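Local coordinates for protein photoreceptor-histidine kinase BphP (Stigmatella aurantiaca DW4/3-1, PDB 6BAF) that probably senses red and far-red light through a bound bilin chromophore and passes the signal on as a histidine kinase, at residues A[118-121]-A[122-126]. Residues are numbered along the deposited sequence; the frame is centred on the assembly and turned at random.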
ATOM      1  N   PRO A 118       8.686  -9.931  -0.195  1.00 75.22           N
ATOM      2  CA  PRO A 118       8.236  -9.055   0.897  1.00 68.77           C
ATOM      3  C   PRO A 118       7.402  -7.908   0.343  1.00 63.21           C
ATOM      4  O   PRO A 118       7.778  -7.284  -0.657  1.00 61.26           O
ATOM      5  CB  PRO A 118       9.552  -8.550   1.520  1.00 65.67           C
ATOM      6  CG  PRO A 118      10.635  -9.523   1.038  1.00 70.38           C
ATOM      7  CD  PRO A 118      10.158  -9.952  -0.332  1.00 71.89           C
ATOM      8  N   PHE A 119       6.239  -7.668   0.973  1.00 52.58           N
ATOM      9  CA  PHE A 119       5.390  -6.495   0.795  1.00 45.63           C
ATOM     10  C   PHE A 119       4.534  -6.552  -0.465  1.00 47.64           C
ATOM     11  O   PHE A 119       3.720  -5.633  -0.679  1.00 41.33           O
ATOM     12  CB  PHE A 119       6.218  -5.213   0.842  1.00 45.69           C
ATOM     13  CG  PHE A 119       6.866  -5.014   2.185  1.00 54.62           C
ATOM     14  CD1 PHE A 119       6.098  -4.584   3.268  1.00 45.16           C
ATOM     15  CD2 PHE A 119       8.206  -5.356   2.388  1.00 52.33           C
ATOM     16  CE1 PHE A 119       6.668  -4.426   4.538  1.00 53.37           C
ATOM     17  CE2 PHE A 119       8.791  -5.216   3.655  1.00 55.22           C
ATOM     18  CZ  PHE A 119       8.024  -4.736   4.726  1.00 49.60           C
ATOM     19  N   LEU A 120       4.648  -7.619  -1.266  1.00 48.47           N
ATOM     20  CA  LEU A 120       3.785  -7.825  -2.423  1.00 46.79           C
ATOM     21  C   LEU A 120       2.350  -8.071  -1.994  1.00 44.62           C
ATOM     22  O   LEU A 120       1.412  -7.513  -2.590  1.00 43.37           O
ATOM     23  CB  LEU A 120       4.322  -8.992  -3.267  1.00 51.13           C
ATOM     24  CG  LEU A 120       3.602  -9.301  -4.596  1.00 51.02           C
ATOM     25  CD1 LEU A 120       3.350  -8.019  -5.389  1.00 45.03           C
ATOM     26  CD2 LEU A 120       4.426 -10.265  -5.417  1.00 52.14           C
ATOM     27  N   SER A 121       2.143  -8.853  -0.933  0.97 41.87           N
ATOM     28  CA  SER A 121       0.778  -9.051  -0.449  0.92 44.24           C
ATOM     29  C   SER A 121       0.146  -7.748   0.014  1.00 38.07           C
ATOM     30  O   SER A 121      -1.038  -7.504  -0.244  0.90 38.88           O
ATOM     31  CB  SER A 121       0.763 -10.066   0.688  1.00 50.97           C
ATOM     32  OG  SER A 121       1.574 -11.156   0.303  1.00 62.76           O
ATOM     33  N   PHE A 122       0.904  -6.896   0.709  1.00 37.57           N
ATOM     34  CA  PHE A 122       0.333  -5.612   1.131  1.00 36.50           C
ATOM     35  C   PHE A 122      -0.065  -4.760  -0.078  1.00 37.86           C
ATOM     36  O   PHE A 122      -1.139  -4.148  -0.092  1.00 35.01           O
ATOM     37  CB  PHE A 122       1.330  -4.849   2.018  1.00 33.51           C
ATOM     38  CG  PHE A 122       0.870  -3.475   2.425  1.00 35.35           C
ATOM     39  CD1 PHE A 122       1.114  -2.358   1.623  1.00 33.14           C
ATOM     40  CD2 PHE A 122       0.218  -3.291   3.637  1.00 34.87           C
ATOM     41  CE1 PHE A 122       0.684  -1.089   2.004  1.00 36.73           C
ATOM     42  CE2 PHE A 122      -0.201  -2.022   4.039  1.00 35.24           C
ATOM     43  CZ  PHE A 122       0.021  -0.913   3.222  1.00 36.27           C
ATOM     44  N   PHE A 123       0.841  -4.651  -1.069  1.00 38.77           N
ATOM     45  CA  PHE A 123       0.572  -3.933  -2.326  1.00 35.55           C
ATOM     46  C   PHE A 123      -0.761  -4.362  -2.942  1.00 34.10           C
ATOM     47  O   PHE A 123      -1.645  -3.524  -3.157  1.00 38.10           O
ATOM     48  CB  PHE A 123       1.766  -4.172  -3.274  1.00 40.92           C
ATOM     49  CG  PHE A 123       1.585  -3.648  -4.657  1.00 39.86           C
ATOM     50  CD1 PHE A 123       1.955  -2.341  -4.972  1.00 38.06           C
ATOM     51  CD2 PHE A 123       1.074  -4.472  -5.659  1.00 39.82           C
ATOM     52  CE1 PHE A 123       1.829  -1.842  -6.268  1.00 42.19           C
ATOM     53  CE2 PHE A 123       0.932  -3.988  -6.989  1.00 41.87           C
ATOM     54  CZ  PHE A 123       1.318  -2.670  -7.292  1.00 39.20           C
ATOM     55  N   HIS A 124      -0.979  -5.669  -3.122  1.00 35.42           N
ATOM     56  CA  HIS A 124      -2.233  -6.135  -3.741  1.00 42.43           C
ATOM     57  C   HIS A 124      -3.436  -5.935  -2.820  1.00 46.36           C
ATOM     58  O   HIS A 124      -4.524  -5.507  -3.268  1.00 41.01           O
ATOM     59  CB  HIS A 124      -2.120  -7.618  -4.130  1.00 41.78           C
ATOM     60  CG  HIS A 124      -1.211  -7.874  -5.301  1.00 46.42           C
ATOM     61  ND1 HIS A 124      -1.352  -7.223  -6.514  1.00 41.05           N
ATOM     62  CD2 HIS A 124      -0.155  -8.713  -5.449  1.00 47.39           C
ATOM     63  CE1 HIS A 124      -0.391  -7.615  -7.335  1.00 45.59           C
ATOM     64  NE2 HIS A 124       0.330  -8.537  -6.725  1.00 46.87           N
ATOM     65  N   ALA A 125      -3.267  -6.244  -1.530  1.00 38.84           N
ATOM     66  CA  ALA A 125      -4.372  -6.107  -0.575  1.00 38.34           C
ATOM     67  C   ALA A 125      -4.916  -4.688  -0.550  1.00 37.53           C
ATOM     68  O   ALA A 125      -6.131  -4.476  -0.632  1.00 37.01           O
ATOM     69  CB  ALA A 125      -3.901  -6.515   0.824  1.00 41.29           C
ATOM     70  N   VAL A 126      -4.042  -3.685  -0.430  1.00 35.96           N
ATOM     71  CA  VAL A 126      -4.604  -2.344  -0.294  1.00 37.73           C
ATOM     72  C   VAL A 126      -5.090  -1.797  -1.639  1.00 40.20           C
ATOM     73  O   VAL A 126      -6.013  -0.979  -1.668  1.00 38.04           O
ATOM     74  CB  VAL A 126      -3.616  -1.370   0.370  1.00 36.26           C
ATOM     75  CG1 VAL A 126      -3.182  -1.921   1.737  1.00 36.70           C
ATOM     76  CG2 VAL A 126      -2.417  -1.108  -0.513  1.00 36.88           C
TER
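Leu120 lays its CD1 methyl against the imidazole of His124, one helical turn on, with CD1 3.3 Å from NE2 of His124. The two side chains run side by side and point the same way; Leu120 reaches the ring because its CG stands anti to the backbone N (chi1 -176°). Leu120 CD1 also lies 4.2 Å from Phe123 CD2, and so bridges two aromatic groups that themselves pack together, Phe123 CD2 lying over one face of the imidazole, offset toward its rim. The backbone begins its regular i to i+4 bonding here: Phe123 N donates to Phe119 O (3.1 Å), His124 N to Leu120 O with an N-H...O angle of 167°, and Ala125 N to Ser121 O (2.9 Å). Glu285 of helix 284-300 takes hydrogen bonds from the backbone N of both Phe119 and Phe122, joining this first turn to the neighbouring helix. Lys75 of the second subunit hydrogen-bonds through NZ to His124 ND1, and the rings of Phe122 and Phe123 meet Phe123 and Phe122 of that subunit, respectively, edge-to-face. With Phe119 at the N-cap, this start of helix 120-135 combines i to i+4 side-chain packing with subunit contact, consistent with the helical dimer interface of a phytochrome GAF region.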